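Local coordinates for CysQ, sulfite synthesis pathway protein (Bacteroides thetaiotaomicron VPI-5482, PDB 3B8B), which probably hydrolyses adenosine 3',5'-bisphosphate to AMP and phosphate with the help of magnesium, as a CysQ member of the inositol monophosphatase superfamily, at residues E36-I41 and F120-A125; S58-A63 and D105-T110. One frame throughout, in Å; residues are numbered along the deposited sequence.

Contact 1 of 2, residues E36-I41 and F120-A125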
loop_
_atom_site.group_PDB
_atom_site.type_symbol
_atom_site.label_atom_id
_atom_site.label_comp_id
_atom_site.label_asym_id
_atom_site.label_seq_id
_atom_site.Cartn_x
_atom_site.Cartn_y
_atom_site.Cartn_z
ATOM N N GLU A 36 9.661 -7.176 -9.787
ATOM C CA GLU A 36 10.346 -8.063 -10.725
ATOM C C GLU A 36 10.657 -9.429 -10.094
ATOM O O GLU A 36 10.441 -10.482 -10.711
ATOM C CB GLU A 36 11.636 -7.357 -11.189
ATOM C CG GLU A 36 12.567 -8.122 -12.097
ATOM C CD GLU A 36 13.717 -7.239 -12.618
ATOM O OE1 GLU A 36 13.855 -6.064 -12.173
ATOM O OE2 GLU A 36 14.477 -7.729 -13.475
ATOM N N LYS A 37 11.202 -9.402 -8.874
ATOM C CA LYS A 37 11.554 -10.631 -8.180
ATOM C C LYS A 37 10.310 -11.483 -7.929
ATOM O O LYS A 37 10.325 -12.699 -8.104
ATOM C CB LYS A 37 12.259 -10.364 -6.848
ATOM C CG LYS A 37 13.602 -9.612 -6.975
ATOM C CD LYS A 37 14.598 -10.362 -7.836
ATOM C CE LYS A 37 15.955 -9.673 -7.856
ATOM N NZ LYS A 37 16.955 -10.643 -8.375
ATOM N N ILE A 38 9.247 -10.827 -7.483
ATOM C CA ILE A 38 8.009 -11.529 -7.176
ATOM C C ILE A 38 7.427 -12.151 -8.440
ATOM O O ILE A 38 7.000 -13.302 -8.439
ATOM C CB ILE A 38 6.984 -10.576 -6.551
ATOM C CG1 ILE A 38 7.485 -10.042 -5.192
ATOM C CG2 ILE A 38 5.624 -11.294 -6.379
ATOM C CD1 ILE A 38 6.703 -8.781 -4.696
ATOM N N LEU A 39 7.361 -11.362 -9.504
ATOM C CA LEU A 39 6.717 -11.802 -10.729
ATOM C C LEU A 39 7.512 -12.954 -11.366
ATOM O O LEU A 39 6.915 -13.883 -11.934
ATOM C CB LEU A 39 6.513 -10.596 -11.666
ATOM C CG LEU A 39 5.678 -10.811 -12.927
ATOM C CD1 LEU A 39 4.235 -11.102 -12.571
ATOM C CD2 LEU A 39 5.785 -9.625 -13.882
ATOM N N SER A 40 8.836 -12.919 -11.254
ATOM C CA SER A 40 9.645 -13.999 -11.811
ATOM C C SER A 40 9.239 -15.344 -11.205
ATOM O O SER A 40 9.101 -16.314 -11.941
ATOM C CB SER A 40 11.132 -13.743 -11.637
ATOM O OG SER A 40 11.884 -14.783 -12.244
ATOM N N ILE A 41 8.984 -15.375 -9.890
ATOM C CA ILE A 41 8.509 -16.569 -9.197
ATOM C C ILE A 41 7.037 -16.870 -9.566
ATOM O O ILE A 41 6.686 -18.016 -9.865
ATOM C CB ILE A 41 8.700 -16.415 -7.676
ATOM C CG1 ILE A 41 10.203 -16.443 -7.328
ATOM C CG2 ILE A 41 7.981 -17.504 -6.883
ATOM C CD1 ILE A 41 10.435 -15.893 -5.971
ATOM N N PHE A 120 -1.948 -8.987 -5.371
ATOM C CA PHE A 120 -0.969 -8.749 -4.294
ATOM C C PHE A 120 -0.137 -7.507 -4.654
ATOM O O PHE A 120 -0.108 -7.069 -5.809
ATOM C CB PHE A 120 -0.093 -9.976 -4.077
ATOM C CG PHE A 120 0.545 -10.508 -5.347
ATOM C CD1 PHE A 120 1.744 -9.992 -5.832
ATOM C CD2 PHE A 120 -0.092 -11.516 -6.072
ATOM C CE1 PHE A 120 2.308 -10.481 -6.998
ATOM C CE2 PHE A 120 0.478 -12.005 -7.225
ATOM C CZ PHE A 120 1.640 -11.476 -7.711
ATOM N N THR A 121 0.536 -6.943 -3.644
ATOM C CA THR A 121 1.192 -5.655 -3.794
ATOM C C THR A 121 2.519 -5.603 -3.027
ATOM O O THR A 121 2.746 -6.346 -2.062
ATOM C CB THR A 121 0.321 -4.516 -3.210
ATOM O OG1 THR A 121 0.078 -4.787 -1.817
ATOM C CG2 THR A 121 -1.027 -4.371 -3.954
ATOM N N VAL A 122 3.371 -4.693 -3.474
ATOM C CA VAL A 122 4.549 -4.248 -2.732
ATOM C C VAL A 122 4.187 -2.900 -2.104
ATOM O O VAL A 122 3.593 -2.043 -2.786
ATOM C CB VAL A 122 5.756 -4.067 -3.674
ATOM C CG1 VAL A 122 7.015 -3.697 -2.872
ATOM C CG2 VAL A 122 6.016 -5.338 -4.526
ATOM N N ASN A 123 4.533 -2.711 -0.822
ATOM C CA ASN A 123 4.132 -1.524 -0.053
ATOM C C ASN A 123 5.344 -0.898 0.642
ATOM O O ASN A 123 6.002 -1.566 1.450
ATOM C CB ASN A 123 3.069 -1.847 1.007
ATOM C CG ASN A 123 1.816 -2.419 0.392
ATOM O OD1 ASN A 123 0.867 -1.697 0.161
ATOM N ND2 ASN A 123 1.854 -3.726 0.067
ATOM N N ILE A 124 5.651 0.350 0.289
ATOM C CA ILE A 124 6.774 1.114 0.899
ATOM C C ILE A 124 6.289 2.509 1.313
ATOM O O ILE A 124 5.774 3.253 0.483
ATOM C CB ILE A 124 7.964 1.228 -0.051
ATOM C CG1 ILE A 124 8.519 -0.164 -0.397
ATOM C CG2 ILE A 124 9.084 2.088 0.606
ATOM C CD1 ILE A 124 9.613 -0.097 -1.486
ATOM N N ALA A 125 6.404 2.827 2.604
ATOM C CA ALA A 125 6.053 4.126 3.132
ATOM C C ALA A 125 7.234 4.741 3.865
ATOM O O ALA A 125 7.973 4.019 4.570
ATOM C CB ALA A 125 4.878 3.999 4.130
#

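Contact 2 of 2, residues S58-A63 and D105-T110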
loop_
_atom_site.group_PDB
_atom_site.type_symbol
_atom_site.label_atom_id
_atom_site.label_comp_id
_atom_site.label_asym_id
_atom_site.label_seq_id
_atom_site.Cartn_x
_atom_site.Cartn_y
_atom_site.Cartn_z
ATOM N N SER A 58 8.467 -22.597 -0.168
ATOM C CA SER A 58 7.253 -22.244 -0.868
ATOM C C SER A 58 7.548 -21.029 -1.752
ATOM O O SER A 58 8.395 -20.184 -1.404
ATOM C CB SER A 58 6.083 -21.968 0.087
ATOM O OG SER A 58 6.121 -20.669 0.661
ATOM N N PRO A 59 6.890 -20.959 -2.921
ATOM C CA PRO A 59 6.936 -19.760 -3.756
ATOM C C PRO A 59 6.709 -18.471 -2.977
ATOM O O PRO A 59 7.396 -17.474 -3.231
ATOM C CB PRO A 59 5.796 -19.991 -4.746
ATOM C CG PRO A 59 5.727 -21.464 -4.892
ATOM C CD PRO A 59 6.098 -22.035 -3.551
ATOM N N LEU A 60 5.763 -18.476 -2.041
ATOM C CA LEU A 60 5.463 -17.285 -1.277
ATOM C C LEU A 60 6.671 -16.872 -0.419
ATOM O O LEU A 60 7.074 -15.716 -0.407
ATOM C CB LEU A 60 4.237 -17.473 -0.388
ATOM C CG LEU A 60 3.892 -16.252 0.479
ATOM C CD1 LEU A 60 3.468 -15.000 -0.348
ATOM C CD2 LEU A 60 2.834 -16.610 1.515
ATOM N N THR A 61 7.221 -17.831 0.313
ATOM C CA THR A 61 8.328 -17.548 1.200
ATOM C C THR A 61 9.521 -16.993 0.436
ATOM O O THR A 61 10.117 -15.980 0.843
ATOM C CB THR A 61 8.690 -18.828 1.998
ATOM O OG1 THR A 61 7.561 -19.156 2.817
ATOM C CG2 THR A 61 9.935 -18.606 2.861
ATOM N N ILE A 62 9.831 -17.622 -0.694
ATOM C CA ILE A 62 10.951 -17.221 -1.522
ATOM C C ILE A 62 10.705 -15.831 -2.124
ATOM O O ILE A 62 11.563 -14.958 -2.071
ATOM C CB ILE A 62 11.236 -18.257 -2.626
ATOM C CG1 ILE A 62 11.635 -19.614 -2.011
ATOM C CG2 ILE A 62 12.349 -17.794 -3.548
ATOM C CD1 ILE A 62 11.662 -20.749 -3.031
ATOM N N ALA A 63 9.511 -15.609 -2.666
ATOM C CA ALA A 63 9.183 -14.304 -3.238
ATOM C C ALA A 63 9.266 -13.186 -2.209
ATOM O O ALA A 63 9.784 -12.103 -2.515
ATOM C CB ALA A 63 7.762 -14.337 -3.861
ATOM N N ASP A 105 6.017 -3.562 3.520
ATOM C CA ASP A 105 5.611 -4.951 3.320
ATOM C C ASP A 105 5.995 -5.332 1.903
ATOM O O ASP A 105 5.386 -4.860 0.952
ATOM C CB ASP A 105 4.132 -5.213 3.563
ATOM C CG ASP A 105 3.797 -6.711 3.534
ATOM O OD1 ASP A 105 4.674 -7.532 3.186
ATOM O OD2 ASP A 105 2.637 -7.069 3.906
ATOM N N PRO A 106 7.020 -6.163 1.772
ATOM C CA PRO A 106 7.493 -6.514 0.418
ATOM C C PRO A 106 6.464 -7.241 -0.438
ATOM O O PRO A 106 6.524 -7.168 -1.667
ATOM C CB PRO A 106 8.709 -7.424 0.691
ATOM C CG PRO A 106 9.130 -7.070 2.084
ATOM C CD PRO A 106 7.849 -6.793 2.811
ATOM N N LEU A 107 5.517 -7.932 0.189
ATOM C CA LEU A 107 4.538 -8.724 -0.559
ATOM C C LEU A 107 3.313 -8.905 0.341
ATOM O O LEU A 107 3.262 -9.826 1.186
ATOM C CB LEU A 107 5.121 -10.063 -0.981
ATOM C CG LEU A 107 4.346 -10.875 -2.028
ATOM C CD1 LEU A 107 5.118 -12.165 -2.385
ATOM C CD2 LEU A 107 2.927 -11.156 -1.624
ATOM N N ASP A 108 2.348 -8.017 0.158
ATOM C CA ASP A 108 1.056 -8.118 0.853
ATOM C C ASP A 108 0.035 -8.831 -0.029
ATOM O O ASP A 108 -0.064 -8.569 -1.229
ATOM C CB ASP A 108 0.478 -6.770 1.236
ATOM C CG ASP A 108 -0.794 -6.912 2.082
ATOM O OD1 ASP A 108 -0.764 -7.683 3.071
ATOM O OD2 ASP A 108 -1.814 -6.345 1.675
ATOM N N GLY A 109 -0.770 -9.688 0.589
ATOM C CA GLY A 109 -1.812 -10.416 -0.142
ATOM C C GLY A 109 -1.438 -11.849 -0.350
ATOM O O GLY A 109 -1.267 -12.346 -1.473
ATOM N N THR A 110 -1.247 -12.531 0.774
ATOM C CA THR A 110 -0.838 -13.907 0.783
ATOM C C THR A 110 -1.729 -14.814 -0.061
ATOM O O THR A 110 -1.235 -15.550 -0.928
ATOM C CB THR A 110 -0.789 -14.405 2.280
ATOM O OG1 THR A 110 0.286 -13.713 2.916
ATOM C CG2 THR A 110 -0.595 -15.877 2.352
#

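Contact 1 of 2, residues E36-I41 and F120-A125
Ile38 and Val122 mark the point where the two backbones come nearest, 9.2 Å between Ile38 CA and Val122 CA, a spacing that leaves room for side chains alone to meet. Residues 36-41 belong to helix 20-43, which runs on past both ends of the segment, while 120-125 enter strand 121-128 from a loop at Phe120 and follow an extended path. One helix residue does the touching, and its two branches serve different partners. In Ile38 the CG2 methyl stands anti to the backbone N and meets Phe120 CE1 at 3.5 Å, approaching the ring obliquely. The longer branch, with CG1 anti to the carbonyl carbon (chi1 -64°) and CD1 extended beyond it, brings Ile38 CD1 obliquely to within 3.5 Å of Val122 CG2. The isoleucine is thus forked over two strand-side residues, Phe120 and Val122, whose CB atoms both point to the helix.

This is the helix-on-sheet layering of the inositol monophosphatase fold: helices 20-43 and 59-75 pack against the six-stranded mixed sheet in which strand 121-128 lies between 100-108 and 131-139. Phe120 also packs edge-to-face with Tyr42 and Phe113, while Ile38 touches Ala67 and Leu107, so the apolar layer takes in helices 59-75 and 110-114 and the adjoining strand 100-108.

Alternation along the strand sends polar groups the other way. The CB of Thr121 points away from the helix, and Asn123 ND2 donates to Thr121 OG1 at 2.8 Å with an N-H...O angle of 156°, the hydroxyl lying 17° out of the amide plane. Ser224 bonds to both Thr121 OG1 and Asn123 OD1, and Ser223 to the same threonine oxygen, which ties these buried polar atoms together behind the hydrophobic face.

Contact 2 of 2, residues S58-A63 and D105-T110
Leu60 meets Leu107 and Thr110 through methyl groups, the threonine offering its CG2. Leu60 takes part in two of the three residue pairs, dividing its own methyls between them. Leu60 CD1 lies 3.9 Å from Leu107 CD1, while Leu60 CD2 rests 3.6 Å from Thr110 CG2, where the two side chains cross at about a right angle. Leu107, with CG anti to the backbone N (chi1 -167°), extends far enough for its CD1 to meet Ala63 CB as well, at 3.7 Å. This methyl therefore sits against two residues on successive turns of the helix.

The hydrogen bonds of the two segments serve their own turns and the neighbouring strand. Ser58 is the N-cap, and Ile62 N bonds to Ser58 O. Leu107 N donates to Asp105 OD1 at 3.1 Å, closing an Asx turn; the donor comes from above the carboxylate plane, 54° out of it. Gly109 is the N-cap before helix 110-114.

Residues 105-110 read Asp-Pro-Leu-Asp-Gly-Thr, the inositol monophosphatase signature, consistent with a metal and substrate site. Asp105 and Asp108 would bind magnesium through carboxylates, Leu107 presumably through its backbone carbonyl O. The chemistry thus splits by side: the hydrocarbon of Leu107 and Thr110 is packed on the helix, while the two carboxylates gather near Asp248, where bound magnesium would probably offset their mutual repulsion.

How the contacts relate
From the N terminus the chain first lays down helix 20-43, whose later turns open contact 1, then, after a loop that is partly disordered, forms helix 59-75, the next helix in the chain, the start of which opens contact 2. After strand 82-84 and helix 92-95 it runs along strand 100-108, and residues 105-110 close contact 2. Helix 110-114 follows, and residues 120-125 close contact 1, so the loop of contact 2 is nested inside that of contact 1. Two neighbouring helices are thereby joined to two adjacent antiparallel strands. Between those strands Thr121 O probably accepts from Asp108 N at 2.8 Å, and Ile41 packs on Ala63 between the helices.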